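Local coordinates for protocadherin gamma-B3 (Homo sapiens, PDB 5K8R), which probably mediates calcium-dependent cell adhesion through its extracellular cadherin repeats and may help set up and maintain specific neuronal connections in the brain, at residues 33-38 with 79-84; 229-234 with 303-308. All blocks are in the same frame, centred on the assembly; numbering follows the deposited sequence.

Interaction 1: residues 33-38 with 79-84; sequences TRNLRV and VAEKPL
Glu81 OE2 is gripped by two donors from the other segment, Asn35 ND2 and Arg37 NH1. Asn35 ND2 lies 2.7 Å from Glu81 OE2 and meets the oxygen nearly along its C-O bond. Arg37 NH1 comes from above the opposite face of the carboxylate, 3.0 Å from Glu81 OE2, and makes a salt bridge. NH1 alone of the Arg37 nitrogens bonds this carboxylate, and the planes stand 71° apart, unlike a flat two-pronged pair. Lys82 NZ adds a long salt bridge to Glu81 OE1.

Arg37 runs straight from CG to NE across Val79. Its CG is 3.4 Å from Val79 CG1, and the same methyl lies over one face of the guanidinium, toward the rim. The backbones of Arg37 and Val79 form an antiparallel hydrogen-bonded pair, the edge of the sheet where strand 37-39 joins strand 73-80.

Beyond the pair, Glu81 N bonds to Arg34 O at 2.9 Å. Arg34 bends at chi2 (-132°) and chi3 (60°), which sets NE beside Glu81 O. NE donates to Glu81 O at 3.1 Å, with that oxygen in the guanidinium plane but the nitrogen above the carbonyl plane. Ala80 CB lies over one face, toward the rim, and Pro83 CD approaches NH2 from the opposite face. Pro83 follows a cis peptide bond. Leu36 CD2 packs 3.5 Å from Ala80 CB on the buried side.

In the second subunit, Glu322 accepts a hydrogen bond from Lys82 N, and Leu338 packs on Val79. The contact is therefore part of the antiparallel homodimer interface, where the first repeat of one subunit meets the fourth of the other. Arg37, with more distant help from Lys82, would probably favour an ionised Glu81 and offset the acidic Glu322 of the second subunit that packs on it.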
loop_
_atom_site.group_PDB
_atom_site.type_symbol
_atom_site.label_atom_id
_atom_site.label_comp_id
_atom_site.label_asym_id
_atom_site.label_seq_id
_atom_site.Cartn_x
_atom_site.Cartn_y
_atom_site.Cartn_z
ATOM N N THR A 33 44.911 45.707 -56.743
ATOM C CA THR A 33 44.010 46.480 -57.590
ATOM C C THR A 33 42.578 45.984 -57.419
ATOM O O THR A 33 41.622 46.719 -57.669
ATOM C CB THR A 33 44.402 46.385 -59.076
ATOM O OG1 THR A 33 45.788 46.714 -59.230
ATOM C CG2 THR A 33 43.564 47.340 -59.911
ATOM N N ARG A 34 42.436 44.742 -56.956
ATOM C CA ARG A 34 41.144 44.107 -56.756
ATOM C C ARG A 34 40.570 44.246 -55.369
ATOM O O ARG A 34 39.388 44.327 -55.199
ATOM C CB ARG A 34 41.190 42.684 -57.221
ATOM C CG ARG A 34 41.621 42.618 -58.653
ATOM C CD ARG A 34 40.738 41.735 -59.477
ATOM N NE ARG A 34 39.383 42.211 -59.471
ATOM C CZ ARG A 34 38.401 41.578 -60.063
ATOM N NH1 ARG A 34 38.653 40.466 -60.692
ATOM N NH2 ARG A 34 37.188 42.063 -60.044
ATOM N N ASN A 35 41.429 44.282 -54.385
ATOM C CA ASN A 35 41.038 44.551 -53.000
ATOM C C ASN A 35 39.950 43.586 -52.525
ATOM O O ASN A 35 38.835 43.979 -52.175
ATOM C CB ASN A 35 40.593 46.008 -52.848
ATOM C CG ASN A 35 40.494 46.441 -51.399
ATOM O OD1 ASN A 35 41.131 45.860 -50.520
ATOM N ND2 ASN A 35 39.695 47.470 -51.141
ATOM N N LEU A 36 40.296 42.300 -52.525
ATOM C CA LEU A 36 39.367 41.277 -52.063
ATOM C C LEU A 36 39.033 41.494 -50.594
ATOM O O LEU A 36 39.884 41.908 -49.803
ATOM C CB LEU A 36 39.971 39.885 -52.253
ATOM C CG LEU A 36 40.638 39.559 -53.588
ATOM C CD1 LEU A 36 41.235 38.161 -53.554
ATOM C CD2 LEU A 36 39.647 39.687 -54.724
ATOM N N ARG A 37 37.784 41.211 -50.223
ATOM C CA ARG A 37 37.426 41.268 -48.811
ATOM C C ARG A 37 36.236 40.360 -48.543
ATOM O O ARG A 37 35.447 40.056 -49.438
ATOM C CB ARG A 37 37.126 42.704 -48.359
ATOM C CG ARG A 37 36.069 43.414 -49.177
ATOM C CD ARG A 37 35.987 44.884 -48.804
ATOM N NE ARG A 37 35.004 45.600 -49.612
ATOM C CZ ARG A 37 35.254 46.107 -50.814
ATOM N NH1 ARG A 37 36.457 45.972 -51.356
ATOM N NH2 ARG A 37 34.300 46.745 -51.479
ATOM N N VAL A 38 36.123 39.927 -47.295
ATOM C CA VAL A 38 35.049 39.042 -46.862
ATOM C C VAL A 38 33.889 39.888 -46.358
ATOM O O VAL A 38 34.091 40.954 -45.763
ATOM C CB VAL A 38 35.552 38.064 -45.781
ATOM C CG1 VAL A 38 36.067 38.825 -44.567
ATOM C CG2 VAL A 38 34.464 37.081 -45.384
ATOM N N VAL A 79 33.920 39.843 -51.845
ATOM C CA VAL A 79 33.733 40.847 -52.882
ATOM C C VAL A 79 35.032 41.458 -53.396
ATOM O O VAL A 79 35.928 41.800 -52.625
ATOM C CB VAL A 79 32.809 41.984 -52.400
ATOM C CG1 VAL A 79 33.440 42.718 -51.228
ATOM C CG2 VAL A 79 32.512 42.945 -53.542
ATOM N N ALA A 80 35.109 41.588 -54.715
ATOM C CA ALA A 80 36.255 42.166 -55.392
ATOM C C ALA A 80 35.796 43.409 -56.136
ATOM O O ALA A 80 34.620 43.550 -56.478
ATOM C CB ALA A 80 36.897 41.176 -56.371
ATOM N N GLU A 81 36.735 44.317 -56.386
ATOM C CA GLU A 81 36.441 45.535 -57.121
ATOM C C GLU A 81 37.391 45.658 -58.305
ATOM O O GLU A 81 38.397 44.950 -58.403
ATOM C CB GLU A 81 36.523 46.776 -56.221
ATOM C CG GLU A 81 37.715 46.820 -55.287
ATOM C CD GLU A 81 37.705 48.046 -54.398
ATOM O OE1 GLU A 81 37.444 49.153 -54.915
ATOM O OE2 GLU A 81 37.944 47.904 -53.181
ATOM N N LYS A 82 37.045 46.574 -59.207
ATOM C CA LYS A 82 37.757 46.765 -60.469
ATOM C C LYS A 82 37.943 45.463 -61.252
ATOM O O LYS A 82 39.069 44.985 -61.396
ATOM C CB LYS A 82 39.118 47.418 -60.215
ATOM C CG LYS A 82 39.031 48.801 -59.595
ATOM C CD LYS A 82 40.411 49.395 -59.373
ATOM C CE LYS A 82 40.320 50.794 -58.791
ATOM N NZ LYS A 82 39.587 50.808 -57.495
ATOM N N PRO A 83 36.843 44.882 -61.760
ATOM C CA PRO A 83 35.451 45.309 -61.582
ATOM C C PRO A 83 34.812 44.705 -60.331
ATOM O O PRO A 83 35.342 43.741 -59.778
ATOM C CB PRO A 83 34.770 44.789 -62.846
ATOM C CG PRO A 83 35.517 43.543 -63.158
ATOM C CD PRO A 83 36.951 43.787 -62.742
ATOM N N LEU A 84 33.691 45.273 -59.891
ATOM C CA LEU A 84 32.995 44.756 -58.720
ATOM C C LEU A 84 32.344 43.416 -59.038
ATOM O O LEU A 84 31.686 43.263 -60.072
ATOM C CB LEU A 84 31.940 45.753 -58.245
ATOM C CG LEU A 84 32.420 46.902 -57.358
ATOM C CD1 LEU A 84 31.306 47.910 -57.156
ATOM C CD2 LEU A 84 32.901 46.368 -56.019
#

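Interaction 2: residues 229-234 with 303-308; sequences SSVLKV and VQIDIS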
loop_
_atom_site.group_PDB
_atom_site.type_symbol
_atom_site.label_atom_id
_atom_site.label_comp_id
_atom_site.label_asym_id
_atom_site.label_seq_id
_atom_site.Cartn_x
_atom_site.Cartn_y
_atom_site.Cartn_z
ATOM N N SER A 229 -6.755 -6.081 36.155
ATOM C CA SER A 229 -5.392 -6.556 36.337
ATOM C C SER A 229 -4.841 -7.139 35.040
ATOM O O SER A 229 -5.566 -7.733 34.238
ATOM C CB SER A 229 -5.341 -7.612 37.440
ATOM O OG SER A 229 -5.983 -7.155 38.617
ATOM N N SER A 230 -3.537 -6.963 34.843
ATOM C CA SER A 230 -2.858 -7.553 33.698
ATOM C C SER A 230 -2.610 -9.032 33.957
ATOM O O SER A 230 -2.138 -9.412 35.033
ATOM C CB SER A 230 -1.539 -6.830 33.426
ATOM O OG SER A 230 -0.882 -7.372 32.294
ATOM N N VAL A 231 -2.932 -9.866 32.972
ATOM C CA VAL A 231 -2.778 -11.307 33.087
ATOM C C VAL A 231 -1.647 -11.829 32.205
ATOM O O VAL A 231 -0.870 -12.684 32.636
ATOM C CB VAL A 231 -4.111 -12.028 32.776
ATOM C CG1 VAL A 231 -4.670 -11.590 31.433
ATOM C CG2 VAL A 231 -3.937 -13.533 32.822
ATOM N N LEU A 232 -1.524 -11.316 30.981
ATOM C CA LEU A 232 -0.421 -11.659 30.089
ATOM C C LEU A 232 -0.371 -10.623 28.972
ATOM O O LEU A 232 -1.152 -9.668 28.948
ATOM C CB LEU A 232 -0.568 -13.084 29.538
ATOM C CG LEU A 232 -1.797 -13.444 28.701
ATOM C CD1 LEU A 232 -1.562 -13.208 27.213
ATOM C CD2 LEU A 232 -2.188 -14.887 28.955
ATOM N N LYS A 233 0.559 -10.821 28.036
ATOM C CA LYS A 233 0.711 -9.913 26.903
ATOM C C LYS A 233 1.228 -10.701 25.711
ATOM O O LYS A 233 2.359 -11.192 25.741
ATOM C CB LYS A 233 1.665 -8.763 27.235
ATOM C CG LYS A 233 1.882 -7.804 26.076
ATOM C CD LYS A 233 2.883 -6.719 26.433
ATOM C CE LYS A 233 3.169 -5.803 25.250
ATOM N NZ LYS A 233 4.180 -4.763 25.595
ATOM N N VAL A 234 0.408 -10.818 24.669
ATOM C CA VAL A 234 0.854 -11.479 23.451
ATOM C C VAL A 234 1.739 -10.532 22.647
ATOM O O VAL A 234 1.792 -9.322 22.885
ATOM C CB VAL A 234 -0.339 -11.973 22.618
ATOM C CG1 VAL A 234 -1.262 -12.833 23.473
ATOM C CG2 VAL A 234 -1.093 -10.803 22.013
ATOM N N VAL A 303 -4.378 -18.732 23.858
ATOM C CA VAL A 303 -4.112 -18.231 25.200
ATOM C C VAL A 303 -4.887 -19.100 26.181
ATOM O O VAL A 303 -6.108 -19.248 26.051
ATOM C CB VAL A 303 -4.512 -16.753 25.353
ATOM C CG1 VAL A 303 -4.668 -16.393 26.819
ATOM C CG2 VAL A 303 -3.483 -15.853 24.687
ATOM N N GLN A 304 -4.184 -19.678 27.150
ATOM C CA GLN A 304 -4.799 -20.517 28.175
ATOM C C GLN A 304 -4.605 -19.846 29.527
ATOM O O GLN A 304 -3.475 -19.733 30.015
ATOM C CB GLN A 304 -4.210 -21.926 28.167
ATOM C CG GLN A 304 -4.879 -22.870 29.154
ATOM C CD GLN A 304 -4.449 -24.312 28.973
ATOM O OE1 GLN A 304 -3.869 -24.676 27.951
ATOM N NE2 GLN A 304 -4.735 -25.143 29.968
ATOM N N ILE A 305 -5.705 -19.404 30.127
ATOM C CA ILE A 305 -5.705 -18.761 31.433
ATOM C C ILE A 305 -6.295 -19.752 32.424
ATOM O O ILE A 305 -7.508 -20.007 32.417
ATOM C CB ILE A 305 -6.495 -17.446 31.423
ATOM C CG1 ILE A 305 -5.963 -16.515 30.331
ATOM C CG2 ILE A 305 -6.428 -16.773 32.785
ATOM C CD1 ILE A 305 -6.793 -15.268 30.132
ATOM N N ASP A 306 -5.441 -20.325 33.267
ATOM C CA ASP A 306 -5.875 -21.260 34.293
ATOM C C ASP A 306 -6.141 -20.515 35.593
ATOM O O ASP A 306 -5.389 -19.614 35.973
ATOM C CB ASP A 306 -4.823 -22.348 34.513
ATOM C CG ASP A 306 -4.586 -23.186 33.273
ATOM O OD1 ASP A 306 -5.554 -23.424 32.521
ATOM O OD2 ASP A 306 -3.432 -23.607 33.050
ATOM N N ILE A 307 -7.221 -20.895 36.271
ATOM C CA ILE A 307 -7.647 -20.256 37.509
ATOM C C ILE A 307 -7.416 -21.227 38.658
ATOM O O ILE A 307 -7.813 -22.395 38.582
ATOM C CB ILE A 307 -9.120 -19.820 37.440
ATOM C CG1 ILE A 307 -9.323 -18.825 36.296
ATOM C CG2 ILE A 307 -9.559 -19.210 38.760
ATOM C CD1 ILE A 307 -10.719 -18.255 36.226
ATOM N N SER A 308 -6.772 -20.743 39.716
ATOM C CA SER A 308 -6.492 -21.540 40.900
ATOM C C SER A 308 -7.523 -21.258 41.986
ATOM O O SER A 308 -8.076 -20.158 42.077
ATOM C CB SER A 308 -5.083 -21.256 41.427
ATOM O OG SER A 308 -4.884 -19.869 41.628
#
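Leu232 and Val303 make the close part of this contact, with Leu232 CD2 3.6 Å from Val303 CG1. The two side chains cross at a slant. Leu232 CG sits between the backbone N and the carbonyl carbon (chi1 61°), and the branched end beyond it meets both methyls of Val303. Leu232 CD1 touches the second methyl, Val303 CG2, at 4.1 Å. Val234 CG1 reaches that same methyl at 3.9 Å, its side chain at about a right angle to Val303. Val303 is therefore held by two residues of the facing strand.

Packing is looser toward Ile305. Val231 CG2 meets Ile305 CG2 at 4.1 Å, again at about a right angle. Leu232 CD2 is 4.3 Å from Ile305 CG1, a light touch. The four meeting pairs are all apolar, and together the segments bury 187 Å².

The outer faces of both sheets are polar. On strand 298-308, Gln304 points away from the facing strand, and its NE2 donates to Asp306 OD1 at 3.2 Å, using the syn lone pair of that oxygen. Asp306 also makes a salt bridge with Arg218 and a hydrogen bond with Ser284. On strand 230-237, Lys233 is exposed and Ser230 bonds Glu270.

Val231 and Leu232 both lie opposite Leu271, which makes a classic beta bulge. The bulge lets two consecutive side chains point toward strand 298-308. The short strand axes approach to 9.1 Å at 153°, as expected for two layers of a sandwich rather than neighbours in one sheet. Strand 230-237 is paired with strand 270-273 in one sheet. Strand 298-308 lies in the other, between strands 216-222 and 284-292. Val219 and Leu271 close around the contact, so it forms part of the hydrophobic core of the third cadherin repeat.

Overall arrangement
Interactions 1 and 2 lie in different cadherin repeats of the elongated chain, the first and the third, on opposite sides of its centre. Their centres are 113 Å apart and their nearest atoms about 88 Å. Both belong to the same kind of beta-sandwich. Interaction 1 joins the end of one sheet edge to the turns beyond it, largely by polar bonds, while interaction 2 packs one sheet on the other. The fourth repeat of the second subunit touches interaction 1, as in the antiparallel dimer, but no other chain touches the segments of interaction 2. Residues 303-308 run directly up to Asp309 and Glu310, which bind calcium between the third and fourth repeats.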